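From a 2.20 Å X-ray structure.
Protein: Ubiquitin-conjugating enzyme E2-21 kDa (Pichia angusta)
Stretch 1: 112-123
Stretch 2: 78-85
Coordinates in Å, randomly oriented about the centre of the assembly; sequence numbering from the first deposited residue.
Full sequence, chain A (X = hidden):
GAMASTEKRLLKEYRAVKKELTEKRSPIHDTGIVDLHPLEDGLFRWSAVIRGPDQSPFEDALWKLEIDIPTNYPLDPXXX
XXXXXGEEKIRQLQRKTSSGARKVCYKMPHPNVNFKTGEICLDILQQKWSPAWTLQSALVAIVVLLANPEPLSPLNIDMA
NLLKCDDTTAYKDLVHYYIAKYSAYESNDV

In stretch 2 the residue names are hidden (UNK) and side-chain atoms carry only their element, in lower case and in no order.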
ATOM      1  N   ASN A 112      -6.495   6.400  -7.846  1.00 25.60           N
ATOM      2  CA  ASN A 112      -5.102   6.604  -8.245  1.00 34.14           C
ATOM      3  C   ASN A 112      -4.305   5.303  -8.404  1.00 36.48           C
ATOM      4  O   ASN A 112      -3.076   5.309  -8.340  1.00 34.15           O
ATOM      5  CB  ASN A 112      -4.393   7.510  -7.232  1.00 33.41           C
ATOM      6  CG  ASN A 112      -5.098   8.842  -7.042  1.00 38.73           C
ATOM      7  OD1 ASN A 112      -5.699   9.095  -5.997  1.00 39.29           O
ATOM      8  ND2 ASN A 112      -5.016   9.706  -8.046  1.00 39.50           N
ATOM      9  N   VAL A 113      -5.007   4.193  -8.611  1.00 33.51           N
ATOM     10  CA  VAL A 113      -4.359   2.891  -8.752  1.00 31.85           C
ATOM     11  C   VAL A 113      -4.840   2.133  -9.992  1.00 38.10           C
ATOM     12  O   VAL A 113      -6.042   2.028 -10.236  1.00 43.23           O
ATOM     13  CB  VAL A 113      -4.603   2.005  -7.500  1.00 42.84           C
ATOM     14  CG1 VAL A 113      -4.040   0.603  -7.704  1.00 30.77           C
ATOM     15  CG2 VAL A 113      -3.997   2.646  -6.259  1.00 31.58           C
ATOM     16  N   ASN A 114      -3.893   1.616 -10.770  1.00 32.99           N
ATOM     17  CA  ASN A 114      -4.197   0.730 -11.893  1.00 38.29           C
ATOM     18  C   ASN A 114      -4.775  -0.588 -11.384  1.00 35.05           C
ATOM     19  O   ASN A 114      -4.084  -1.359 -10.720  1.00 28.64           O
ATOM     20  CB  ASN A 114      -2.936   0.482 -12.730  1.00 33.13           C
ATOM     21  CG  ASN A 114      -3.217  -0.265 -14.031  1.00 42.40           C
ATOM     22  OD1 ASN A 114      -3.881  -1.300 -14.043  1.00 38.96           O
ATOM     23  ND2 ASN A 114      -2.701   0.264 -15.134  1.00 41.60           N
ATOM     24  N   PHE A 115      -6.042  -0.844 -11.700  1.00 30.83           N
ATOM     25  CA  PHE A 115      -6.745  -1.997 -11.142  1.00 29.58           C
ATOM     26  C   PHE A 115      -6.129  -3.333 -11.560  1.00 37.38           C
ATOM     27  O   PHE A 115      -6.231  -4.322 -10.835  1.00 31.07           O
ATOM     28  CB  PHE A 115      -8.224  -1.961 -11.538  1.00 34.91           C
ATOM     29  CG  PHE A 115      -9.054  -3.036 -10.889  1.00 37.76           C
ATOM     30  CD1 PHE A 115      -9.601  -2.844  -9.629  1.00 38.28           C
ATOM     31  CD2 PHE A 115      -9.281  -4.238 -11.536  1.00 27.30           C
ATOM     32  CE1 PHE A 115     -10.365  -3.833  -9.029  1.00 38.58           C
ATOM     33  CE2 PHE A 115     -10.042  -5.230 -10.943  1.00 34.85           C
ATOM     34  CZ  PHE A 115     -10.586  -5.027  -9.689  1.00 40.69           C
ATOM     35  N   LYS A 116      -5.486  -3.365 -12.724  1.00 32.44           N
ATOM     36  CA  LYS A 116      -4.924  -4.618 -13.222  1.00 40.81           C
ATOM     37  C   LYS A 116      -3.513  -4.884 -12.684  1.00 40.28           C
ATOM     38  O   LYS A 116      -3.221  -5.995 -12.229  1.00 33.90           O
ATOM     39  CB  LYS A 116      -4.910  -4.630 -14.752  1.00 38.07           C
ATOM     40  CG  LYS A 116      -4.016  -5.706 -15.346  1.00 55.82           C
ATOM     41  CD  LYS A 116      -4.072  -5.723 -16.867  1.00 72.56           C
ATOM     42  CE  LYS A 116      -2.710  -5.427 -17.475  1.00 83.98           C
ATOM     43  NZ  LYS A 116      -2.320  -6.437 -18.497  1.00 89.06           N
ATOM     44  N   THR A 117      -2.652  -3.865 -12.721  1.00 29.80           N
ATOM     45  CA  THR A 117      -1.239  -4.025 -12.368  1.00 28.77           C
ATOM     46  C   THR A 117      -0.941  -3.629 -10.925  1.00 39.37           C
ATOM     47  O   THR A 117       0.043  -4.085 -10.339  1.00 41.26           O
ATOM     48  CB  THR A 117      -0.333  -3.186 -13.286  1.00 31.20           C
ATOM     49  OG1 THR A 117      -0.537  -1.792 -13.016  1.00 34.14           O
ATOM     50  CG2 THR A 117      -0.634  -3.473 -14.758  1.00 29.50           C
ATOM     51  N   GLY A 118      -1.776  -2.756 -10.370  1.00 31.32           N
ATOM     52  CA  GLY A 118      -1.606  -2.300  -9.004  1.00 25.69           C
ATOM     53  C   GLY A 118      -0.757  -1.048  -8.893  1.00 33.17           C
ATOM     54  O   GLY A 118      -0.536  -0.533  -7.795  1.00 32.20           O
ATOM     55  N   GLU A 119      -0.286  -0.553 -10.032  1.00 28.39           N
ATOM     56  CA  GLU A 119       0.589   0.609 -10.055  1.00 33.56           C
ATOM     57  C   GLU A 119      -0.084   1.846  -9.468  1.00 36.09           C
ATOM     58  O   GLU A 119      -1.244   2.145  -9.764  1.00 32.44           O
ATOM     59  CB  GLU A 119       1.058   0.907 -11.483  1.00 41.09           C
ATOM     60  CG  GLU A 119       1.983   2.113 -11.587  1.00 64.40           C
ATOM     61  CD  GLU A 119       2.453   2.378 -13.005  1.00 85.51           C
ATOM     62  OE1 GLU A 119       1.995   1.670 -13.927  1.00 91.60           O
ATOM     63  OE2 GLU A 119       3.279   3.296 -13.196  1.00 84.92           O
ATOM     64  N   ILE A 120       0.657   2.546  -8.616  1.00 38.12           N
ATOM     65  CA  ILE A 120       0.227   3.828  -8.075  1.00 35.81           C
ATOM     66  C   ILE A 120       0.806   4.940  -8.940  1.00 41.67           C
ATOM     67  O   ILE A 120       1.972   4.879  -9.335  1.00 55.67           O
ATOM     68  CB  ILE A 120       0.681   4.007  -6.613  1.00 31.57           C
ATOM     69  CG1 ILE A 120       0.279   2.791  -5.778  1.00 29.66           C
ATOM     70  CG2 ILE A 120       0.114   5.291  -6.017  1.00 32.49           C
ATOM     71  CD1 ILE A 120       0.820   2.819  -4.364  1.00 27.06           C
ATOM     72  N   CYS A 121      -0.010   5.945  -9.242  1.00 45.76           N
ATOM     73  CA  CYS A 121       0.412   7.042 -10.107  1.00 52.64           C
ATOM     74  C   CYS A 121       1.658   7.744  -9.560  1.00 53.43           C
ATOM     75  O   CYS A 121       1.713   8.111  -8.384  1.00 45.98           O
ATOM     76  CB  CYS A 121      -0.730   8.048 -10.286  1.00 45.24           C
ATOM     77  SG  CYS A 121      -0.532   9.167 -11.694  1.00 63.17           S
ATOM     78  N   LEU A 122       2.652   7.918 -10.427  1.00 58.13           N
ATOM     79  CA  LEU A 122       3.932   8.522 -10.060  1.00 59.37           C
ATOM     80  C   LEU A 122       3.784   9.952  -9.536  1.00 65.18           C
ATOM     81  O   LEU A 122       4.636  10.439  -8.782  1.00 73.66           O
ATOM     82  CB  LEU A 122       4.880   8.504 -11.263  1.00 61.63           C
ATOM     83  CG  LEU A 122       5.283   7.123 -11.786  1.00 68.63           C
ATOM     84  CD1 LEU A 122       5.755   7.206 -13.230  1.00 69.98           C
ATOM     85  CD2 LEU A 122       6.358   6.506 -10.905  1.00 67.76           C
ATOM     86  N   ASP A 123       2.702  10.613  -9.943  1.00 65.61           N
ATOM     87  CA  ASP A 123       2.406  11.979  -9.518  1.00 67.01           C
ATOM     88  C   ASP A 123       2.401  12.115  -8.002  1.00 54.77           C
ATOM     89  O   ASP A 123       2.979  13.052  -7.455  1.00 55.78           O
ATOM     90  CB  ASP A 123       1.053  12.437 -10.070  1.00 67.33           C
ATOM     91  CG  ASP A 123       1.082  12.689 -11.564  1.00 78.90           C
ATOM     92  OD1 ASP A 123       1.998  12.175 -12.241  1.00 83.77           O
ATOM     93  OD2 ASP A 123       0.180  13.395 -12.064  1.00 79.91           O
ATOM     94  N   UNK A  78      10.916   6.246  -4.344  1.00 43.42           N
ATOM     95  CA  UNK A  78      10.681   4.838  -4.682  1.00 43.92           C
ATOM     96  C   UNK A  78       9.476   4.684  -5.599  1.00 46.10           C
ATOM     97  O   UNK A  78       8.561   5.505  -5.535  1.00 44.38           O
ATOM     98  c   UNK A  78      10.904   5.159  -2.299  1.00 41.61           C
ATOM     99  c   UNK A  78      10.733   6.509  -2.907  1.00 37.34           C
ATOM    100  c   UNK A  78      10.407   4.182  -3.323  1.00 43.78           C
ATOM    101  N   UNK A  79       9.482   3.658  -6.443  1.00 43.01           N
ATOM    102  CA  UNK A  79       8.296   3.309  -7.214  1.00 41.11           C
ATOM    103  C   UNK A  79       7.523   2.258  -6.433  1.00 46.96           C
ATOM    104  O   UNK A  79       8.094   1.271  -5.980  1.00 35.11           O
ATOM    105  c   UNK A  79       9.171   3.873  -9.554  1.00 67.59           C
ATOM    106  n   UNK A  79      10.881   3.680 -12.963  1.00 90.71           N
ATOM    107  c   UNK A  79      10.209   4.322 -11.797  1.00 85.16           C
ATOM    108  c   UNK A  79       8.665   2.794  -8.608  1.00 45.99           C
ATOM    109  c   UNK A  79       9.488   3.302 -10.927  1.00 77.81           C
ATOM    110  N   UNK A  80       6.227   2.473  -6.254  1.00 32.83           N
ATOM    111  CA  UNK A  80       5.457   1.608  -5.373  1.00 34.93           C
ATOM    112  C   UNK A  80       4.189   1.113  -6.053  1.00 33.70           C
ATOM    113  O   UNK A  80       3.527   1.864  -6.770  1.00 43.25           O
ATOM    114  c   UNK A  80       6.409   2.785  -3.369  1.00 40.61           C
ATOM    115  c   UNK A  80       6.222   3.486  -2.050  1.00 48.15           C
ATOM    116  c   UNK A  80       5.115   2.343  -4.057  1.00 35.51           C
ATOM    117  c   UNK A  80       4.287   1.464  -3.138  1.00 29.01           C
ATOM    118  N   UNK A  81       3.864  -0.160  -5.845  1.00 33.41           N
ATOM    119  CA  UNK A  81       2.632  -0.714  -6.391  1.00 28.00           C
ATOM    120  C   UNK A  81       1.934  -1.627  -5.389  1.00 31.96           C
ATOM    121  O   UNK A  81       2.577  -2.225  -4.530  1.00 29.75           O
ATOM    122  c   UNK A  81       3.708  -3.615  -8.791  1.00 42.17           C
ATOM    123  c   UNK A  81       2.909  -1.484  -7.689  1.00 24.85           C
ATOM    124  c   UNK A  81       4.311  -4.996  -8.559  1.00 49.25           C
ATOM    125  n   UNK A  81       4.471  -5.768  -9.823  1.00 47.40           N
ATOM    126  c   UNK A  81       3.616  -2.823  -7.489  1.00 27.29           C
ATOM    127  N   UNK A  82       0.610  -1.723  -5.503  1.00 24.72           N
ATOM    128  CA  UNK A  82      -0.153  -2.713  -4.751  1.00 31.47           C
ATOM    129  C   UNK A  82       0.004  -4.097  -5.374  1.00 27.16           C
ATOM    130  O   UNK A  82       0.091  -4.233  -6.596  1.00 24.11           O
ATOM    131  c   UNK A  82      -1.636  -2.336  -4.696  1.00 23.04           C
ATOM    132  c   UNK A  82      -2.608  -0.509  -1.532  1.00 29.54           C
ATOM    133  c   UNK A  82      -2.331  -1.523  -2.432  1.00 27.36           C
ATOM    134  c   UNK A  82      -1.945  -1.234  -3.730  1.00 30.78           C
ATOM    135  c   UNK A  82      -2.128   1.114  -3.222  1.00 33.85           C
ATOM    136  c   UNK A  82      -2.508   0.811  -1.928  1.00 25.39           C
ATOM    137  c   UNK A  82      -1.848   0.095  -4.116  1.00 28.53           C
ATOM    138  N   UNK A  83       0.039  -5.120  -4.529  1.00 39.25           N
ATOM    139  CA  UNK A  83       0.070  -6.501  -5.001  1.00 27.73           C
ATOM    140  C   UNK A  83      -1.339  -6.952  -5.384  1.00 28.97           C
ATOM    141  O   UNK A  83      -2.201  -7.134  -4.525  1.00 27.80           O
ATOM    142  c   UNK A  83       0.557  -8.898  -4.418  1.00 27.46           C
ATOM    143  c   UNK A  83       2.082  -7.076  -3.600  1.00 28.14           C
ATOM    144  c   UNK A  83       0.642  -7.454  -3.938  1.00 27.09           C
ATOM    145  N   UNK A  84      -1.556  -7.119  -6.683  1.00 30.84           N
ATOM    146  CA  UNK A  84      -2.856  -7.493  -7.230  1.00 28.15           C
ATOM    147  C   UNK A  84      -2.768  -8.837  -7.958  1.00 30.44           C
ATOM    148  O   UNK A  84      -1.922  -9.017  -8.831  1.00 30.85           O
ATOM    149  c   UNK A  84      -3.587  -5.086  -7.465  1.00 31.66           C
ATOM    150  c   UNK A  84      -4.665  -6.865  -8.875  1.00 28.25           C
ATOM    151  c   UNK A  84      -3.380  -6.412  -8.203  1.00 29.92           C
ATOM    152  N   UNK A  85      -3.632  -9.779  -7.590  1.00 28.68           N
ATOM    153  CA  UNK A  85      -3.656 -11.094  -8.232  1.00 24.67           C
ATOM    154  C   UNK A  85      -4.878 -11.246  -9.133  1.00 31.46           C
ATOM    155  O   UNK A  85      -5.853 -10.510  -8.998  1.00 30.67           O
ATOM    156  c   UNK A  85      -3.655 -12.216  -7.187  1.00 30.94           C
ATOM    157  c   UNK A  85      -0.000 -11.981  -6.187  1.00 34.60           C
ATOM    158  c   UNK A  85      -0.027 -12.519  -4.910  1.00 25.65           C
ATOM    159  c   UNK A  85      -1.175 -11.885  -6.923  1.00 23.21           C
ATOM    160  c   UNK A  85      -2.378 -12.319  -6.393  1.00 29.80           C
ATOM    161  c   UNK A  85      -1.222 -12.958  -4.373  1.00 33.73           C
ATOM    162  c   UNK A  85      -2.389 -12.856  -5.114  1.00 37.65           C
TER
HETATM  163  O   HOH W   1       4.921   4.651  -8.132  1.00 48.42           O
HETATM  164  O   HOH W   2       2.279  -5.278 -11.670  1.00 47.59           O
HETATM  165  O   HOH W   3       0.604  -6.170  -8.483  1.00 29.10           O
HETATM  166  O   HOH W   4      -1.013  -7.144 -10.925  1.00 43.72           O

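Position 78 carries three side-chain carbons that close a ring onto its own backbone N, and they stay out of reach of the other stretch. That closure is proline's alone, so this is P78.

Position 79 has four carbons in a row ending in nitrogen, and one carbon of the row lies 4.1 Å from L122 CD2. This is a lysine, K79. The carbon in contact is CG, part of its aliphatic stem, while the extended chain carries the amine onward.

Position 80 holds four carbons, forked at the first, one arm two carbons long; the one-carbon arm lies 3.9 Å from I120 CD1. That pattern is isoleucine, I80, and the short arm is CG2. The backbone works too: I120 N gives a weak hydrogen bond to I80 O at 3.5 Å, and water 1 accepts from I80 N (3.2 Å) and donates to I120 O (3.2 Å), linking the two backbones beside that weak bond.

Position 81 again shows four carbons in a row and a terminal nitrogen. Its CB packs 3.9 Å from E119 CA. This is K81, whose NZ donates to water 2 at 2.9 Å; that water in turn donates to T117 O at 2.9 Å.

Position 82 has one carbon and then a six-carbon ring with no heteroatom. One ring carbon sits 3.6 Å from I120 CD1 and 3.9 Å from V113 CG2, so both aliphatic groups meet the same ring atom. This is phenylalanine, F82, and that atom is CE1. F82 N donates to G118 O at 2.8 Å, the strong direct bond of the pair.

Position 83 bears one carbon carrying two more, points away and makes no contact. The fork is valine's: V83.

Position 84 repeats that three-carbon fork, now pointing toward stretch 1, with one arm 3.6 Å from F115 O and the other 3.7 Å from G118 CA. This is V84, packing CG1 and CG2 respectively on backbone.

Position 85 is one carbon plus a six-carbon ring; it points away and touches nothing here. It is F85.

The rule is a short backbone bridge, E119 with K81, flanked by apolar packing and extended by water. G118 is a position whose lack of a side chain matters in the coordinates. An ideal CB there would lie 2.1 Å from F82 O and would also jam against the preceding carbonyl; without one, G118 CA approaches F82 O to 3.5 Å in a CA-H...O contact. Stretch 1 also holds its own turn: N114 OD1 accepts from K116 N (2.9 Å) and T117 N (3.1 Å), and G118 N bonds N114 O at 2.7 Å. Beyond the bridge, water 3 accepts from V84 N, its O 3.0 Å from that atom and 2.8 Å from T117 O, so solvent carries the pairing past the direct bonds.

Stretch 2, residues 78-85: PKIKFVVF
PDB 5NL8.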